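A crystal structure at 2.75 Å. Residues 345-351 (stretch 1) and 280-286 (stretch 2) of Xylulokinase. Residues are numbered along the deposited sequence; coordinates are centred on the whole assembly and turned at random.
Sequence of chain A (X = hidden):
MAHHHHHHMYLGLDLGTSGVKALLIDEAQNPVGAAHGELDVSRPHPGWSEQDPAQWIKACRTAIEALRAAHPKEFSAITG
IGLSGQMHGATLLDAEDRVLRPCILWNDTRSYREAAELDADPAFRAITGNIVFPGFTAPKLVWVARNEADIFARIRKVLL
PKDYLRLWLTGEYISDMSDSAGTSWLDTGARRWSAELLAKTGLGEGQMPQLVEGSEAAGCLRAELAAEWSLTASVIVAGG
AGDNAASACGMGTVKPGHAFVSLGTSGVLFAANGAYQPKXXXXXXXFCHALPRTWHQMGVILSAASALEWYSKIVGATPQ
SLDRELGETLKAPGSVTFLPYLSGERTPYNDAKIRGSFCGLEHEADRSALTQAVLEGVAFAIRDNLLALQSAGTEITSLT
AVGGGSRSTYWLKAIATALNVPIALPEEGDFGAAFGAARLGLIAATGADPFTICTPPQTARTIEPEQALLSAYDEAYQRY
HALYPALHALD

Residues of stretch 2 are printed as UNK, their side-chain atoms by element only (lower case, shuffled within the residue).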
# COMPACT_ATOMS: atom_id res chain seq x y z
N GLU A 345 14.26 7.93 6.90
CA GLU A 345 14.07 7.11 5.72
C GLU A 345 13.84 5.67 6.14
O GLU A 345 14.38 5.21 7.15
CB GLU A 345 15.25 7.16 4.73
CG GLU A 345 14.95 6.43 3.41
CD GLU A 345 13.75 7.00 2.67
OE1 GLU A 345 12.62 6.96 3.21
OE2 GLU A 345 13.93 7.51 1.55
N ARG A 346 13.00 4.97 5.37
CA ARG A 346 12.75 3.55 5.61
C ARG A 346 13.69 2.71 4.74
O ARG A 346 14.79 2.35 5.18
CB ARG A 346 11.26 3.22 5.38
CG ARG A 346 10.87 1.81 5.81
CD ARG A 346 9.38 1.62 6.06
NE ARG A 346 8.96 2.33 7.27
CZ ARG A 346 7.74 2.27 7.80
NH1 ARG A 346 7.47 2.97 8.89
NH2 ARG A 346 6.79 1.50 7.26
N THR A 347 13.31 2.40 3.50
CA THR A 347 14.17 1.59 2.63
C THR A 347 15.29 2.44 2.05
O THR A 347 15.02 3.44 1.39
CB THR A 347 13.34 0.97 1.50
OG1 THR A 347 12.18 0.33 2.05
CG2 THR A 347 14.17 0.01 0.61
N PRO A 348 16.56 2.04 2.21
CA PRO A 348 17.10 0.82 2.83
C PRO A 348 17.78 0.94 4.21
O PRO A 348 18.34 -0.04 4.68
CB PRO A 348 18.16 0.40 1.82
CG PRO A 348 18.74 1.73 1.42
CD PRO A 348 17.60 2.72 1.41
N TYR A 349 17.71 2.09 4.88
CA TYR A 349 18.55 2.29 6.05
C TYR A 349 17.78 2.14 7.36
O TYR A 349 18.40 1.93 8.41
CB TYR A 349 19.19 3.69 6.01
CG TYR A 349 19.94 4.04 4.74
CD1 TYR A 349 21.11 3.37 4.37
CD2 TYR A 349 19.43 5.01 3.87
CE1 TYR A 349 21.79 3.69 3.18
CE2 TYR A 349 20.09 5.33 2.69
CZ TYR A 349 21.27 4.66 2.35
OH TYR A 349 21.92 4.98 1.17
N ASN A 350 16.46 2.25 7.31
CA ASN A 350 15.62 2.26 8.49
C ASN A 350 16.24 3.16 9.56
O ASN A 350 16.67 2.72 10.63
CB ASN A 350 15.37 0.85 9.02
CG ASN A 350 14.36 0.83 10.17
OD1 ASN A 350 13.48 1.69 10.25
ND2 ASN A 350 14.50 -0.14 11.07
N ASP A 351 16.31 4.43 9.22
CA ASP A 351 17.03 5.44 9.98
C ASP A 351 16.03 6.51 10.39
O ASP A 351 15.58 7.30 9.55
CB ASP A 351 18.16 6.05 9.14
CG ASP A 351 19.01 7.03 9.93
OD1 ASP A 351 18.48 7.71 10.84
OD2 ASP A 351 20.23 7.11 9.64
N UNK A 280 14.70 -8.06 5.41
CA UNK A 280 14.49 -6.99 6.41
C UNK A 280 15.77 -6.27 6.78
O UNK A 280 15.70 -5.18 7.35
c UNK A 280 14.38 -9.14 7.46
c UNK A 280 13.90 -7.74 7.62
c UNK A 280 14.46 -9.40 5.97
N UNK A 281 16.94 -6.87 6.50
CA UNK A 281 18.21 -6.23 6.80
C UNK A 281 18.38 -4.95 5.99
O UNK A 281 19.07 -4.03 6.43
o UNK A 281 17.46 -10.12 6.00
c UNK A 281 18.50 -9.45 5.82
c UNK A 281 19.04 -8.60 6.96
c UNK A 281 19.36 -7.20 6.52
o UNK A 281 19.10 -9.40 4.73
N UNK A 282 17.81 -4.90 4.78
CA UNK A 282 17.78 -3.70 3.96
C UNK A 282 16.43 -2.98 4.04
O UNK A 282 16.13 -2.15 3.17
c UNK A 282 18.08 -4.04 2.51
o UNK A 282 18.94 -5.15 2.42
N UNK A 283 15.61 -3.31 5.04
CA UNK A 283 14.35 -2.63 5.31
C UNK A 283 13.41 -2.64 4.11
O UNK A 283 12.70 -1.67 3.85
c UNK A 283 14.58 -1.20 5.80
N UNK A 284 13.39 -3.75 3.35
CA UNK A 284 12.33 -3.94 2.36
C UNK A 284 11.24 -4.79 3.01
O UNK A 284 11.50 -5.58 3.92
c UNK A 284 12.52 -6.06 1.02
c UNK A 284 12.80 -4.58 1.03
c UNK A 284 14.25 -4.27 0.72
N UNK A 285 9.99 -4.55 2.63
CA UNK A 285 8.88 -5.39 3.07
C UNK A 285 8.69 -6.55 2.09
O UNK A 285 8.84 -6.39 0.88
c UNK A 285 7.63 -2.26 4.36
n UNK A 285 7.78 -4.02 5.64
c UNK A 285 7.59 -4.58 3.19
c UNK A 285 7.62 -3.61 4.33
c UNK A 285 7.83 -2.96 6.43
n UNK A 285 7.75 -1.88 5.68
N UNK A 286 8.38 -7.73 2.64
CA UNK A 286 8.05 -8.91 1.85
C UNK A 286 6.75 -9.49 2.40
O UNK A 286 6.71 -9.96 3.55
c UNK A 286 9.15 -9.97 1.87

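Position 280 carries three side-chain carbons, and the chain they form closes back onto the backbone N. They touch nothing on stretch 1. A ring of that kind belongs to proline. Pro 280 nonetheless helps shape what follows: its O accepts a hydrogen bond from the N of position 283 at 3.0 Å, folding the backbone into a tight turn.

Position 281 has three carbons in an unbranched line, the third holding two oxygens. The CA-to-CB bond points away from stretch 1, and the side chain is exposed and poorly ordered and stays clear of stretch 1. A carboxylate at that distance from the backbone identifies Glu 281.

At position 282 there is one carbon followed by one oxygen, with no second branch. The backbone makes the closer approach here: the O of position 282 lies 3.1 Å from Pro 348 CA, a CA-H...O contact. The same O also sits 3.4 Å from Pro 348 O, but both are acceptors and no hydrogen bond can join them. One carbon and a hydroxyl oxygen make this Ser 282.

Position 283 shows a single carbon. It has the largest covered area of the stretch, and its CA-to-CB bond points toward stretch 1. The methyl is received by backbone and side chain alike: the CB of position 283 is 3.6 Å from Arg 346 O and 3.9 Å from Asn 350 CB. Since Arg 346 O already accepts from Asn 350 N at 2.7 Å, the methyl packs against a turn whose own hydrogen bond is made. A lone methyl makes this Ala 283.

Position 284 has one carbon bearing two more. The CA-to-CB bond points sideways to stretch 1, and one branch carbon makes a loose contact with the methyl of Thr 347. The beta-branched fork is that of valine, and in Val 284 the atom concerned is CG1, 4.3 Å from Thr 347 CG2.

Position 285 offers one carbon and then a five-membered ring of three carbons and two nitrogens. Its CA-to-CB bond runs sideways, but the end of the ring comes nearer to stretch 1, bringing a ring nitrogen toward the guanidinium of Arg 346. The ring is that of His 285, whose NE2 lies 3.9 Å from Arg 346 NH2. Arg 346 NH2 lies at the ring edge, near its plane; the distance is one of packing. His 285 ND1 is hydrogen-bonded elsewhere in the structure.

Position 286 again has one carbon, out of reach of stretch 1, so it is Ala 286, in the strand.

The contact works by fitting the irregular backbone of stretch 1 against a short loop of stretch 2, with CA atoms of Thr 347 and Ala 283 5.0 Å apart. One hydrogen bond crosses between them: Thr 347 OG1 donates to Ala 283 O at 2.7 Å, so a short side chain on one segment satisfies a carbonyl on the other. Beside it, the cis peptide before Pro 348 is part of the bend that carries stretch 1 past Ser 282 O. The rule to read is economical: a small residue pointed at the other backbone, a hydroxyl for a buried carbonyl, and longer side chains meeting at the flank.

Stretch 2, residues 280-286: PESAVHA
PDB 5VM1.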